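Local coordinates for signal recognition particle 54 kDa protein (Aeropyrum pernix, PDB 7EPK) that belongs to the SRP54 family of the signal recognition particle and contains a P-loop NTPase-type domain that holds guanosine-5'-diphosphate, at residues A113-Y118 with G276-F281; Y125-V130 with A150-Y155; I238-V243 with R265-G270. All blocks are in the same frame, centred on the assembly; numbering follows the deposited sequence.

Contact 1 of 3, residues A113-Y118 with G276-F281; sequences AGKLAY and GELEPF
Lys115 and Leu278 lose the largest areas to this contact, joining helix 109-122 to the turn that leads into strand 278-280. Their CB atoms face each other at 3.8 Å. From there CD1 of Leu278 lies 4.0 Å from Lys115 CE, against the aliphatic part of the lysine chain. The other methyl, CD2, comes over the helix backbone, 3.7 Å from Lys115 O, and has CD1 of Leu116 beside it at 4.3 Å. A branched leucine suits this place because its two methyls can serve the lysine side chain and the helix backbone at once. Lys115 starts with CG anti to its carbonyl carbon (chi1 -84°) and then bends at each later torsion. The curled chain delivers NZ to the carbonyl of Glu277, with a hydrogen bond of 2.6 Å from NZ to Glu277 O; the ammonium approaches tilted from the carbonyl plane. Gly272 O is a second, weak acceptor for NZ. The chain around Glu277 makes an inverse gamma turn. Just before it, the CA of Gly276 lies 4.2 Å from Tyr118 CE2. Lys115 also touches guanosine-5'-diphosphate. The arrangement thus belongs to the nucleotide pocket of a P-loop NTPase fold, where a helix following the probable Walker A loop meets a turn from much later in the sequence.

Contact 2 of 3, residues Y125-V130 with A150-Y155; sequences YKVGLV and AGAMFY
Met153 leaves its backbone with CG anti to the carbonyl carbon (chi1 -60°) and runs on extended, and its CE ends against the alkyl chain of Lys126, 3.9 Å from Lys126 CG. CE of Lys126 also lies 4.0 Å from Met153 CE. A long, flexible thioether suits this sheet margin, because its end can reach across the alkyl chain of the lysine. In Val127, CG1 is anti to the backbone N (chi1 177°), 3.9 Å from the small CB of Ala152. Between these side chains the strands pair in parallel. Met153 N donates to Val127 O at 2.9 Å, and Leu129 N to Met153 O at 3.0 Å; a third bond, from Tyr155 N to Leu129 O, is weak. Gly128 adds a CA-H...O contact, its CA 3.4 Å from Met153 O. The pairing closes a beta-alpha-beta unit whose helix, 139-150, ends in a Schellman motif at Gly151, where positive phi favours glycine. Chemically, the two segments are held together by three main-chain bonds, one of them weak, and by apolar contacts between aliphatic groups, with no charged pair across the contact.

Contact 3 of 3, residues I238-V243 with R265-G270; sequences IGSIIV and RIKFIG. With GDP (guanosine-5'-diphosphate), chain B.
Val243 fits as a bump between two isoleucines of the neighbouring strand. Its CG2 meets CG2 of Ile266 at 4.2 Å, while its CB receives CD1 of Ile269 at 3.8 Å. Ile241 extends the same face, its CG2 resting 4.1 Å from CG1 of Ile266. Beta-branched residues suit these strands: they favour extended backbone and set methyls close to the main chain, where they fill the shallow grooves between neighbours. On the opposite face Ile242 and Phe268 lie side by side and point the same way, with Ile242 CG2 3.9 Å from Phe268 CB. Phe268 has CG anti to its carbonyl carbon (chi1 -71°), and the ring continues away from Ile242's strand. Next to this pair, Ser240 OG nestles against the bent lysine chain of Lys267, 3.3 Å from its CD. The small serine makes room for that chain, and both polar ends turn to Glu212: the lysine by a salt bridge, the hydroxyl by a hydrogen bond.

The strands run parallel, with Ile241 N bonded to Arg265 O, Lys267 N to Ile241 O and Val243 N to Phe268 O. One residue of 240-243 separates the pairs Ile241-Ile266 and Val243-Ile269, but two of 265-270, so a beta bulge falls at Lys267 and Phe268. At the end, Gly270 puts its carbonyl carbon 3.2 Å from O6 of guanosine-5'-diphosphate; lacking a side chain, it lets the base come near.

Within the sheet, strand 240-244 is flanked by 212-218 and 265-270. Helix 255-262, which links the two strands of this contact, packs on the Ile241, Val243 and Ile266 face, whereas helix 109-122 lies over Ile242 and Phe268.

All three contacts belong to the GTPase domain and meet at one mixed beta-sheet. Contact 2 lies at the 153-156 edge; contact 3 joins the last two parallel strands near the other edge, with centres about 20 Å apart and no touch between them. Contact 1 bridges the two, its centre about 13 Å from contact 2 and 11 Å from contact 3. Its helix 109-122 packs Ala113 and Ala117 on Val127 and Leu129, while its strand 278-280 pairs antiparallel with 265-270. In sequence, contacts 2 and 3 follow one another between the two halves of contact 1, which therefore brings distant parts of the domain together beside guanosine-5'-diphosphate.

Contact 1 of 3, residues A113-Y118 with G276-F281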
ATOM      1  N   ALA A 113      23.898  -0.040  -2.359  1.00 61.84           N
ATOM      2  CA  ALA A 113      24.248  -1.107  -3.334  1.00 62.36           C
ATOM      3  C   ALA A 113      24.294  -2.463  -2.612  1.00 59.56           C
ATOM      4  O   ALA A 113      23.565  -3.385  -3.059  1.00 54.44           O
ATOM      5  CB  ALA A 113      25.546  -0.793  -4.047  1.00 59.90           C
ATOM      6  N   GLY A 114      25.077  -2.563  -1.526  1.00 59.41           N
ATOM      7  CA  GLY A 114      25.174  -3.780  -0.695  1.00 61.17           C
ATOM      8  C   GLY A 114      23.807  -4.195  -0.154  1.00 66.25           C
ATOM      9  O   GLY A 114      23.403  -5.398  -0.358  1.00 55.75           O
ATOM     10  N   LYS A 115      23.111  -3.243   0.497  1.00 59.84           N
ATOM     11  CA  LYS A 115      21.808  -3.477   1.176  1.00 60.12           C
ATOM     12  C   LYS A 115      20.824  -3.999   0.134  1.00 55.16           C
ATOM     13  O   LYS A 115      20.037  -4.939   0.435  1.00 51.45           O
ATOM     14  CB  LYS A 115      21.308  -2.187   1.837  1.00 73.76           C
ATOM     15  CG  LYS A 115      21.873  -1.903   3.227  1.00 79.35           C
ATOM     16  CD  LYS A 115      22.359  -0.468   3.448  1.00 87.14           C
ATOM     17  CE  LYS A 115      21.255   0.553   3.626  1.00 88.28           C
ATOM     18  NZ  LYS A 115      20.791   0.617   5.030  1.00 93.94           N
ATOM     19  N   LEU A 116      20.902  -3.417  -1.062  1.00 56.52           N
ATOM     20  CA  LEU A 116      20.004  -3.730  -2.202  1.00 57.97           C
ATOM     21  C   LEU A 116      20.343  -5.108  -2.767  1.00 55.81           C
ATOM     22  O   LEU A 116      19.405  -5.830  -3.092  1.00 54.20           O
ATOM     23  CB  LEU A 116      20.131  -2.642  -3.271  1.00 59.20           C
ATOM     24  CG  LEU A 116      19.053  -2.666  -4.351  1.00 59.28           C
ATOM     25  CD1 LEU A 116      17.676  -2.413  -3.756  1.00 60.71           C
ATOM     26  CD2 LEU A 116      19.355  -1.633  -5.418  1.00 64.99           C
ATOM     27  N   ALA A 117      21.633  -5.457  -2.864  1.00 61.44           N
ATOM     28  CA  ALA A 117      22.113  -6.779  -3.341  1.00 57.90           C
ATOM     29  C   ALA A 117      21.574  -7.886  -2.424  1.00 61.66           C
ATOM     30  O   ALA A 117      20.884  -8.818  -2.923  1.00 56.81           O
ATOM     31  CB  ALA A 117      23.614  -6.796  -3.406  1.00 52.81           C
ATOM     32  N   TYR A 118      21.850  -7.782  -1.120  1.00 68.01           N
ATOM     33  CA  TYR A 118      21.337  -8.741  -0.110  1.00 76.41           C
ATOM     34  C   TYR A 118      19.853  -8.985  -0.358  1.00 78.08           C
ATOM     35  O   TYR A 118      19.436 -10.138  -0.555  1.00 82.04           O
ATOM     36  CB  TYR A 118      21.472  -8.221   1.320  1.00 84.20           C
ATOM     37  CG  TYR A 118      20.796  -9.110   2.337  1.00 91.13           C
ATOM     38  CD1 TYR A 118      21.075 -10.468   2.384  1.00 87.83           C
ATOM     39  CD2 TYR A 118      19.889  -8.603   3.256  1.00 94.11           C
ATOM     40  CE1 TYR A 118      20.463 -11.301   3.304  1.00 91.67           C
ATOM     41  CE2 TYR A 118      19.276  -9.423   4.190  1.00 91.39           C
ATOM     42  CZ  TYR A 118      19.558 -10.779   4.210  1.00 90.44           C
ATOM     43  OH  TYR A 118      18.966 -11.622   5.103  1.00 81.23           O
ATOM     44  N   GLY A 276      21.259  -5.648   6.391  1.00 85.61           N
ATOM     45  CA  GLY A 276      19.852  -6.017   6.660  1.00 80.81           C
ATOM     46  C   GLY A 276      18.936  -4.804   6.713  1.00 71.88           C
ATOM     47  O   GLY A 276      17.809  -4.899   6.210  1.00 59.94           O
ATOM     48  N   GLU A 277      19.415  -3.686   7.260  1.00 70.62           N
ATOM     49  CA  GLU A 277      18.617  -2.449   7.486  1.00 78.93           C
ATOM     50  C   GLU A 277      18.197  -1.821   6.142  1.00 74.22           C
ATOM     51  O   GLU A 277      18.648  -0.694   5.826  1.00 68.06           O
ATOM     52  CB  GLU A 277      19.408  -1.461   8.355  1.00 91.72           C
ATOM     53  CG  GLU A 277      19.806  -2.007   9.730  1.00 99.57           C
ATOM     54  CD  GLU A 277      19.953  -0.985  10.854  1.00100.91           C
ATOM     55  OE1 GLU A 277      21.092  -0.745  11.319  1.00 86.43           O
ATOM     56  OE2 GLU A 277      18.920  -0.445  11.288  1.00117.56           O
ATOM     57  N   LEU A 278      17.307  -2.485   5.395  1.00 70.06           N
ATOM     58  CA  LEU A 278      16.700  -1.916   4.160  1.00 74.07           C
ATOM     59  C   LEU A 278      15.375  -2.612   3.799  1.00 74.38           C
ATOM     60  O   LEU A 278      15.400  -3.784   3.344  1.00 74.41           O
ATOM     61  CB  LEU A 278      17.693  -2.056   3.007  1.00 75.14           C
ATOM     62  CG  LEU A 278      17.229  -1.412   1.705  1.00 72.70           C
ATOM     63  CD1 LEU A 278      17.958  -0.092   1.496  1.00 73.33           C
ATOM     64  CD2 LEU A 278      17.426  -2.364   0.535  1.00 65.92           C
ATOM     65  N   GLU A 279      14.257  -1.895   3.932  1.00 76.11           N
ATOM     66  CA  GLU A 279      12.912  -2.425   3.582  1.00 72.96           C
ATOM     67  C   GLU A 279      12.314  -1.535   2.503  1.00 62.87           C
ATOM     68  O   GLU A 279      12.599  -0.333   2.439  1.00 53.65           O
ATOM     69  CB  GLU A 279      11.997  -2.561   4.810  1.00 83.97           C
ATOM     70  CG  GLU A 279      11.400  -1.258   5.337  1.00 89.36           C
ATOM     71  CD  GLU A 279      12.065  -0.726   6.595  1.00 94.10           C
ATOM     72  OE1 GLU A 279      12.135  -1.484   7.591  1.00 97.26           O
ATOM     73  OE2 GLU A 279      12.527   0.438   6.574  1.00 88.93           O
ATOM     74  N   PRO A 280      11.479  -2.120   1.613  1.00 60.19           N
ATOM     75  CA  PRO A 280      10.755  -1.329   0.623  1.00 63.03           C
ATOM     76  C   PRO A 280       9.887  -0.260   1.314  1.00 69.24           C
ATOM     77  O   PRO A 280       9.618  -0.341   2.513  1.00 71.88           O
ATOM     78  CB  PRO A 280       9.925  -2.364  -0.160  1.00 61.11           C
ATOM     79  CG  PRO A 280       9.889  -3.608   0.711  1.00 57.36           C
ATOM     80  CD  PRO A 280      11.168  -3.556   1.522  1.00 60.05           C
ATOM     81  N   PHE A 281       9.499   0.751   0.549  1.00 63.80           N
ATOM     82  CA  PHE A 281       8.652   1.867   1.018  1.00 62.02           C
ATOM     83  C   PHE A 281       7.261   1.598   0.476  1.00 65.25           C
ATOM     84  O   PHE A 281       7.118   1.717  -0.748  1.00 74.07           O
ATOM     85  CB  PHE A 281       9.213   3.190   0.507  1.00 66.23           C
ATOM     86  CG  PHE A 281       8.406   4.407   0.861  1.00 69.22           C
ATOM     87  CD1 PHE A 281       8.426   4.909   2.157  1.00 64.66           C
ATOM     88  CD2 PHE A 281       7.649   5.060  -0.103  1.00 67.22           C
ATOM     89  CE1 PHE A 281       7.706   6.048   2.481  1.00 60.98           C
ATOM     90  CE2 PHE A 281       6.927   6.198   0.224  1.00 67.86           C
ATOM     91  CZ  PHE A 281       6.959   6.688   1.512  1.00 66.72           C
TER

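Contact 2 of 3, residues Y125-V130 with A150-Y155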
ATOM      1  N   TYR A 125      17.125 -14.258  -5.990  1.00 69.26           N
ATOM      2  CA  TYR A 125      17.686 -13.696  -7.243  1.00 63.05           C
ATOM      3  C   TYR A 125      19.205 -13.938  -7.203  1.00 62.36           C
ATOM      4  O   TYR A 125      19.800 -13.790  -6.096  1.00 51.73           O
ATOM      5  CB  TYR A 125      17.273 -12.222  -7.378  1.00 58.20           C
ATOM      6  CG  TYR A 125      15.886 -11.979  -7.928  1.00 55.92           C
ATOM      7  CD1 TYR A 125      15.584 -12.304  -9.243  1.00 53.17           C
ATOM      8  CD2 TYR A 125      14.879 -11.389  -7.169  1.00 53.78           C
ATOM      9  CE1 TYR A 125      14.331 -12.074  -9.787  1.00 48.37           C
ATOM     10  CE2 TYR A 125      13.613 -11.161  -7.694  1.00 50.86           C
ATOM     11  CZ  TYR A 125      13.336 -11.505  -9.011  1.00 51.64           C
ATOM     12  OH  TYR A 125      12.110 -11.293  -9.592  1.00 52.51           O
ATOM     13  N   LYS A 126      19.804 -14.302  -8.352  1.00 62.97           N
ATOM     14  CA  LYS A 126      21.285 -14.309  -8.585  1.00 61.77           C
ATOM     15  C   LYS A 126      21.761 -12.871  -8.847  1.00 52.61           C
ATOM     16  O   LYS A 126      21.535 -12.347  -9.969  1.00 48.59           O
ATOM     17  CB  LYS A 126      21.664 -15.236  -9.749  1.00 69.17           C
ATOM     18  CG  LYS A 126      22.898 -16.095  -9.508  1.00 81.01           C
ATOM     19  CD  LYS A 126      22.671 -17.125  -8.421  1.00 94.80           C
ATOM     20  CE  LYS A 126      23.856 -18.025  -8.149  1.00105.77           C
ATOM     21  NZ  LYS A 126      23.565 -18.930  -7.009  1.00107.20           N
ATOM     22  N   VAL A 127      22.391 -12.257  -7.848  1.00 46.88           N
ATOM     23  CA  VAL A 127      22.765 -10.812  -7.849  1.00 53.24           C
ATOM     24  C   VAL A 127      24.277 -10.661  -8.032  1.00 55.26           C
ATOM     25  O   VAL A 127      25.025 -11.302  -7.254  1.00 57.46           O
ATOM     26  CB  VAL A 127      22.318 -10.147  -6.536  1.00 55.66           C
ATOM     27  CG1 VAL A 127      22.735  -8.684  -6.446  1.00 60.41           C
ATOM     28  CG2 VAL A 127      20.825 -10.288  -6.347  1.00 58.52           C
ATOM     29  N   GLY A 128      24.697  -9.797  -8.966  1.00 53.77           N
ATOM     30  CA  GLY A 128      26.069  -9.243  -9.038  1.00 53.14           C
ATOM     31  C   GLY A 128      26.088  -7.745  -8.753  1.00 52.08           C
ATOM     32  O   GLY A 128      25.093  -7.084  -9.113  1.00 56.09           O
ATOM     33  N   LEU A 129      27.136  -7.250  -8.066  1.00 51.70           N
ATOM     34  CA  LEU A 129      27.499  -5.805  -7.916  1.00 48.54           C
ATOM     35  C   LEU A 129      28.677  -5.470  -8.852  1.00 50.29           C
ATOM     36  O   LEU A 129      29.428  -6.375  -9.243  1.00 57.49           O
ATOM     37  CB  LEU A 129      27.851  -5.500  -6.455  1.00 47.96           C
ATOM     38  CG  LEU A 129      26.660  -5.394  -5.489  1.00 51.06           C
ATOM     39  CD1 LEU A 129      27.073  -5.594  -4.043  1.00 50.04           C
ATOM     40  CD2 LEU A 129      25.967  -4.055  -5.608  1.00 49.99           C
ATOM     41  N   VAL A 130      28.825  -4.208  -9.230  1.00 49.01           N
ATOM     42  CA  VAL A 130      29.905  -3.703 -10.125  1.00 45.32           C
ATOM     43  C   VAL A 130      30.465  -2.420  -9.513  1.00 51.77           C
ATOM     44  O   VAL A 130      29.676  -1.447  -9.363  1.00 56.39           O
ATOM     45  CB  VAL A 130      29.354  -3.424 -11.529  1.00 46.00           C
ATOM     46  CG1 VAL A 130      30.342  -2.666 -12.397  1.00 50.69           C
ATOM     47  CG2 VAL A 130      28.886  -4.690 -12.221  1.00 46.73           C
ATOM     48  N   ALA A 150      26.919 -10.020   1.399  1.00 77.47           N
ATOM     49  CA  ALA A 150      25.517 -10.044   0.919  1.00 73.02           C
ATOM     50  C   ALA A 150      25.243 -11.365   0.205  1.00 69.28           C
ATOM     51  O   ALA A 150      24.056 -11.705  -0.045  1.00 65.33           O
ATOM     52  CB  ALA A 150      25.271  -8.880  -0.008  1.00 74.96           C
ATOM     53  N   GLY A 151      26.305 -12.078  -0.142  1.00 66.59           N
ATOM     54  CA  GLY A 151      26.182 -13.325  -0.914  1.00 72.13           C
ATOM     55  C   GLY A 151      25.804 -13.034  -2.352  1.00 68.66           C
ATOM     56  O   GLY A 151      24.907 -13.704  -2.871  1.00 69.82           O
ATOM     57  N   ALA A 152      26.493 -12.074  -2.970  1.00 72.74           N
ATOM     58  CA  ALA A 152      26.310 -11.650  -4.379  1.00 74.00           C
ATOM     59  C   ALA A 152      27.672 -11.631  -5.067  1.00 65.62           C
ATOM     60  O   ALA A 152      28.655 -11.233  -4.400  1.00 68.95           O
ATOM     61  CB  ALA A 152      25.661 -10.282  -4.437  1.00 75.80           C
ATOM     62  N   MET A 153      27.707 -11.998  -6.354  1.00 55.17           N
ATOM     63  CA  MET A 153      28.930 -11.943  -7.193  1.00 55.85           C
ATOM     64  C   MET A 153      29.422 -10.493  -7.268  1.00 56.74           C
ATOM     65  O   MET A 153      28.685  -9.582  -6.865  1.00 55.18           O
ATOM     66  CB  MET A 153      28.675 -12.477  -8.601  1.00 56.72           C
ATOM     67  CG  MET A 153      28.201 -13.920  -8.627  1.00 56.68           C
ATOM     68  SD  MET A 153      27.702 -14.468 -10.289  1.00 67.53           S
ATOM     69  CE  MET A 153      26.752 -15.922  -9.839  1.00 75.90           C
ATOM     70  N   PHE A 154      30.653 -10.291  -7.724  1.00 60.53           N
ATOM     71  CA  PHE A 154      31.308  -8.962  -7.766  1.00 59.04           C
ATOM     72  C   PHE A 154      32.151  -8.844  -9.031  1.00 61.01           C
ATOM     73  O   PHE A 154      32.589  -9.858  -9.599  1.00 68.81           O
ATOM     74  CB  PHE A 154      32.170  -8.729  -6.525  1.00 57.39           C
ATOM     75  CG  PHE A 154      33.006  -7.471  -6.553  1.00 60.25           C
ATOM     76  CD1 PHE A 154      32.504  -6.268  -6.082  1.00 60.67           C
ATOM     77  CD2 PHE A 154      34.312  -7.493  -7.021  1.00 64.18           C
ATOM     78  CE1 PHE A 154      33.284  -5.120  -6.105  1.00 61.27           C
ATOM     79  CE2 PHE A 154      35.089  -6.343  -7.043  1.00 62.77           C
ATOM     80  CZ  PHE A 154      34.572  -5.156  -6.590  1.00 60.02           C
ATOM     81  N   TYR A 155      32.336  -7.605  -9.467  1.00 59.56           N
ATOM     82  CA  TYR A 155      33.315  -7.221 -10.497  1.00 54.66           C
ATOM     83  C   TYR A 155      33.568  -5.725 -10.374  1.00 58.09           C
ATOM     84  O   TYR A 155      32.597  -4.975 -10.256  1.00 51.94           O
ATOM     85  CB  TYR A 155      32.821  -7.573 -11.891  1.00 54.12           C
ATOM     86  CG  TYR A 155      33.791  -7.149 -12.956  1.00 61.80           C
ATOM     87  CD1 TYR A 155      33.967  -5.811 -13.258  1.00 59.94           C
ATOM     88  CD2 TYR A 155      34.578  -8.077 -13.621  1.00 67.18           C
ATOM     89  CE1 TYR A 155      34.858  -5.410 -14.237  1.00 63.25           C
ATOM     90  CE2 TYR A 155      35.481  -7.687 -14.598  1.00 64.48           C
ATOM     91  CZ  TYR A 155      35.614  -6.348 -14.907  1.00 57.49           C
ATOM     92  OH  TYR A 155      36.474  -5.922 -15.863  1.00 56.91           O
TER

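Contact 3 of 3, residues I238-V243 with R265-G270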
ATOM      1  N   ILE A 238      15.786   9.605 -13.941  1.00 48.78           N
ATOM      2  CA  ILE A 238      15.537   8.812 -12.706  1.00 51.56           C
ATOM      3  C   ILE A 238      14.260   7.988 -12.868  1.00 51.44           C
ATOM      4  O   ILE A 238      13.248   8.545 -13.318  1.00 56.97           O
ATOM      5  CB  ILE A 238      15.390   9.711 -11.473  1.00 59.70           C
ATOM      6  CG1 ILE A 238      16.560  10.683 -11.286  1.00 62.02           C
ATOM      7  CG2 ILE A 238      15.137   8.836 -10.251  1.00 56.50           C
ATOM      8  CD1 ILE A 238      17.913  10.036 -11.336  1.00 70.63           C
ATOM      9  N   GLY A 239      14.308   6.730 -12.433  1.00 49.46           N
ATOM     10  CA  GLY A 239      13.187   5.778 -12.446  1.00 47.04           C
ATOM     11  C   GLY A 239      12.892   5.300 -11.042  1.00 50.50           C
ATOM     12  O   GLY A 239      11.768   4.839 -10.802  1.00 57.39           O
ATOM     13  N   SER A 240      13.859   5.420 -10.133  1.00 50.24           N
ATOM     14  CA  SER A 240      13.706   5.025  -8.713  1.00 53.70           C
ATOM     15  C   SER A 240      14.277   6.111  -7.795  1.00 59.67           C
ATOM     16  O   SER A 240      15.160   6.882  -8.258  1.00 61.96           O
ATOM     17  CB  SER A 240      14.358   3.697  -8.475  1.00 54.03           C
ATOM     18  OG  SER A 240      13.515   2.664  -8.955  1.00 60.49           O
ATOM     19  N   ILE A 241      13.786   6.181  -6.551  1.00 51.38           N
ATOM     20  CA  ILE A 241      14.439   6.954  -5.457  1.00 47.48           C
ATOM     21  C   ILE A 241      14.564   6.038  -4.253  1.00 47.96           C
ATOM     22  O   ILE A 241      13.608   5.325  -3.920  1.00 46.93           O
ATOM     23  CB  ILE A 241      13.692   8.253  -5.101  1.00 49.22           C
ATOM     24  CG1 ILE A 241      13.791   9.265  -6.248  1.00 56.89           C
ATOM     25  CG2 ILE A 241      14.207   8.831  -3.789  1.00 45.60           C
ATOM     26  CD1 ILE A 241      12.927  10.485  -6.095  1.00 59.60           C
ATOM     27  N   ILE A 242      15.734   6.061  -3.637  1.00 51.54           N
ATOM     28  CA  ILE A 242      16.041   5.266  -2.425  1.00 50.84           C
ATOM     29  C   ILE A 242      16.478   6.296  -1.399  1.00 53.77           C
ATOM     30  O   ILE A 242      17.320   7.126  -1.750  1.00 62.32           O
ATOM     31  CB  ILE A 242      17.112   4.195  -2.702  1.00 51.22           C
ATOM     32  CG1 ILE A 242      16.648   3.204  -3.773  1.00 51.96           C
ATOM     33  CG2 ILE A 242      17.476   3.504  -1.401  1.00 56.71           C
ATOM     34  CD1 ILE A 242      17.659   2.151  -4.173  1.00 51.67           C
ATOM     35  N   VAL A 243      15.877   6.283  -0.213  1.00 57.86           N
ATOM     36  CA  VAL A 243      16.145   7.325   0.811  1.00 64.18           C
ATOM     37  C   VAL A 243      16.890   6.673   1.977  1.00 68.73           C
ATOM     38  O   VAL A 243      16.316   5.749   2.603  1.00 66.10           O
ATOM     39  CB  VAL A 243      14.851   8.040   1.244  1.00 66.98           C
ATOM     40  CG1 VAL A 243      15.127   9.114   2.281  1.00 67.01           C
ATOM     41  CG2 VAL A 243      14.138   8.657   0.055  1.00 69.85           C
ATOM     42  N   ARG A 265       9.087   6.960  -8.047  1.00 66.01           N
ATOM     43  CA  ARG A 265       8.568   6.333  -6.819  1.00 67.14           C
ATOM     44  C   ARG A 265       9.758   6.152  -5.881  1.00 59.51           C
ATOM     45  O   ARG A 265      10.905   5.940  -6.345  1.00 53.13           O
ATOM     46  CB  ARG A 265       7.858   4.999  -7.091  1.00 83.73           C
ATOM     47  CG  ARG A 265       7.516   4.736  -8.551  1.00 99.88           C
ATOM     48  CD  ARG A 265       6.959   3.346  -8.792  1.00109.84           C
ATOM     49  NE  ARG A 265       7.186   2.938 -10.172  1.00114.71           N
ATOM     50  CZ  ARG A 265       6.800   1.782 -10.700  1.00123.84           C
ATOM     51  NH1 ARG A 265       6.148   0.900  -9.957  1.00133.79           N
ATOM     52  NH2 ARG A 265       7.060   1.518 -11.972  1.00116.89           N
ATOM     53  N   ILE A 266       9.478   6.236  -4.597  1.00 53.09           N
ATOM     54  CA  ILE A 266      10.432   5.850  -3.537  1.00 56.34           C
ATOM     55  C   ILE A 266      10.277   4.343  -3.351  1.00 58.64           C
ATOM     56  O   ILE A 266       9.216   3.918  -2.850  1.00 65.72           O
ATOM     57  CB  ILE A 266      10.142   6.656  -2.268  1.00 58.01           C
ATOM     58  CG1 ILE A 266      10.366   8.145  -2.537  1.00 62.33           C
ATOM     59  CG2 ILE A 266      10.960   6.141  -1.096  1.00 59.11           C
ATOM     60  CD1 ILE A 266       9.883   9.035  -1.420  1.00 67.37           C
ATOM     61  N   LYS A 267      11.280   3.567  -3.762  1.00 54.36           N
ATOM     62  CA  LYS A 267      11.202   2.091  -3.785  1.00 47.91           C
ATOM     63  C   LYS A 267      11.743   1.503  -2.485  1.00 47.45           C
ATOM     64  O   LYS A 267      11.286   0.421  -2.102  1.00 52.82           O
ATOM     65  CB  LYS A 267      11.952   1.565  -5.001  1.00 56.65           C
ATOM     66  CG  LYS A 267      11.326   1.920  -6.346  1.00 65.91           C
ATOM     67  CD  LYS A 267      11.322   0.769  -7.342  1.00 71.36           C
ATOM     68  CE  LYS A 267      12.567  -0.099  -7.274  1.00 74.63           C
ATOM     69  NZ  LYS A 267      12.736  -0.894  -8.512  1.00 76.64           N
ATOM     70  N   PHE A 268      12.697   2.165  -1.836  1.00 51.61           N
ATOM     71  CA  PHE A 268      13.430   1.593  -0.676  1.00 53.94           C
ATOM     72  C   PHE A 268      13.840   2.698   0.290  1.00 56.63           C
ATOM     73  O   PHE A 268      14.210   3.807  -0.164  1.00 48.84           O
ATOM     74  CB  PHE A 268      14.671   0.821  -1.131  1.00 55.27           C
ATOM     75  CG  PHE A 268      14.358  -0.479  -1.823  1.00 52.37           C
ATOM     76  CD1 PHE A 268      14.063  -1.616  -1.087  1.00 50.52           C
ATOM     77  CD2 PHE A 268      14.349  -0.557  -3.205  1.00 49.77           C
ATOM     78  CE1 PHE A 268      13.743  -2.804  -1.726  1.00 53.87           C
ATOM     79  CE2 PHE A 268      14.040  -1.748  -3.842  1.00 53.66           C
ATOM     80  CZ  PHE A 268      13.730  -2.868  -3.103  1.00 55.65           C
ATOM     81  N   ILE A 269      13.768   2.368   1.581  1.00 61.57           N
ATOM     82  CA  ILE A 269      14.130   3.259   2.719  1.00 68.00           C
ATOM     83  C   ILE A 269      15.405   2.688   3.333  1.00 70.16           C
ATOM     84  O   ILE A 269      15.457   1.451   3.564  1.00 73.81           O
ATOM     85  CB  ILE A 269      12.958   3.365   3.731  1.00 75.51           C
ATOM     86  CG1 ILE A 269      12.232   4.712   3.674  1.00 69.85           C
ATOM     87  CG2 ILE A 269      13.408   3.075   5.164  1.00 79.85           C
ATOM     88  CD1 ILE A 269      12.294   5.417   2.347  1.00 71.34           C
ATOM     89  N   GLY A 270      16.392   3.555   3.555  1.00 74.01           N
ATOM     90  CA  GLY A 270      17.624   3.240   4.297  1.00 78.59           C
ATOM     91  C   GLY A 270      17.438   3.566   5.762  1.00 83.25           C
ATOM     92  O   GLY A 270      17.304   4.753   6.088  1.00 77.27           O
TER
HETATM   93  PB  GDP B 501      28.580   6.940  -0.922  1.00 77.00           P
HETATM   94  O1B GDP B 501      29.733   7.912  -1.037  1.00 73.14           O
HETATM   95  O2B GDP B 501      27.312   7.534  -1.505  1.00 93.84           O
HETATM   96  O3B GDP B 501      28.857   5.535  -1.433  1.00 83.72           O
HETATM   97  O3A GDP B 501      28.254   6.704   0.636  1.00 65.95           O
HETATM   98  PA  GDP B 501      28.730   5.416   1.509  1.00 68.27           P
HETATM   99  O1A GDP B 501      30.251   5.416   1.436  1.00 68.89           O
HETATM  100  O2A GDP B 501      27.886   4.192   1.239  1.00 56.23           O
HETATM  101  O5' GDP B 501      28.344   5.768   3.022  1.00 73.13           O
HETATM  102  C5' GDP B 501      28.579   7.067   3.596  1.00 73.71           C
HETATM  103  C4' GDP B 501      28.140   7.001   5.049  1.00 71.54           C
HETATM  104  O4' GDP B 501      26.718   6.827   5.094  1.00 75.53           O
HETATM  105  C3' GDP B 501      28.739   5.786   5.751  1.00 69.98           C
HETATM  106  O3' GDP B 501      29.254   6.183   7.018  1.00 65.19           O
HETATM  107  C2' GDP B 501      27.596   4.788   5.877  1.00 74.70           C
HETATM  108  O2' GDP B 501      27.780   3.943   7.022  1.00 74.91           O
HETATM  109  C1' GDP B 501      26.375   5.719   5.957  1.00 83.21           C
HETATM  110  N9  GDP B 501      24.997   5.193   5.622  1.00 87.59           N
HETATM  111  C8  GDP B 501      24.543   4.738   4.437  1.00 94.61           C
HETATM  112  N7  GDP B 501      23.231   4.377   4.499  1.00 95.88           N
HETATM  113  C5  GDP B 501      22.821   4.631   5.741  1.00 88.66           C
HETATM  114  C6  GDP B 501      21.560   4.492   6.474  1.00 98.96           C
HETATM  115  O6  GDP B 501      20.555   4.024   5.911  1.00100.68           O
HETATM  116  N1  GDP B 501      21.530   4.849   7.763  1.00117.86           N
HETATM  117  C2  GDP B 501      22.614   5.336   8.400  1.00118.86           C
HETATM  118  N2  GDP B 501      22.502   5.689   9.705  1.00122.22           N
HETATM  119  N3  GDP B 501      23.814   5.494   7.782  1.00110.83           N
HETATM  120  C4  GDP B 501      23.970   5.161   6.476  1.00 93.47           C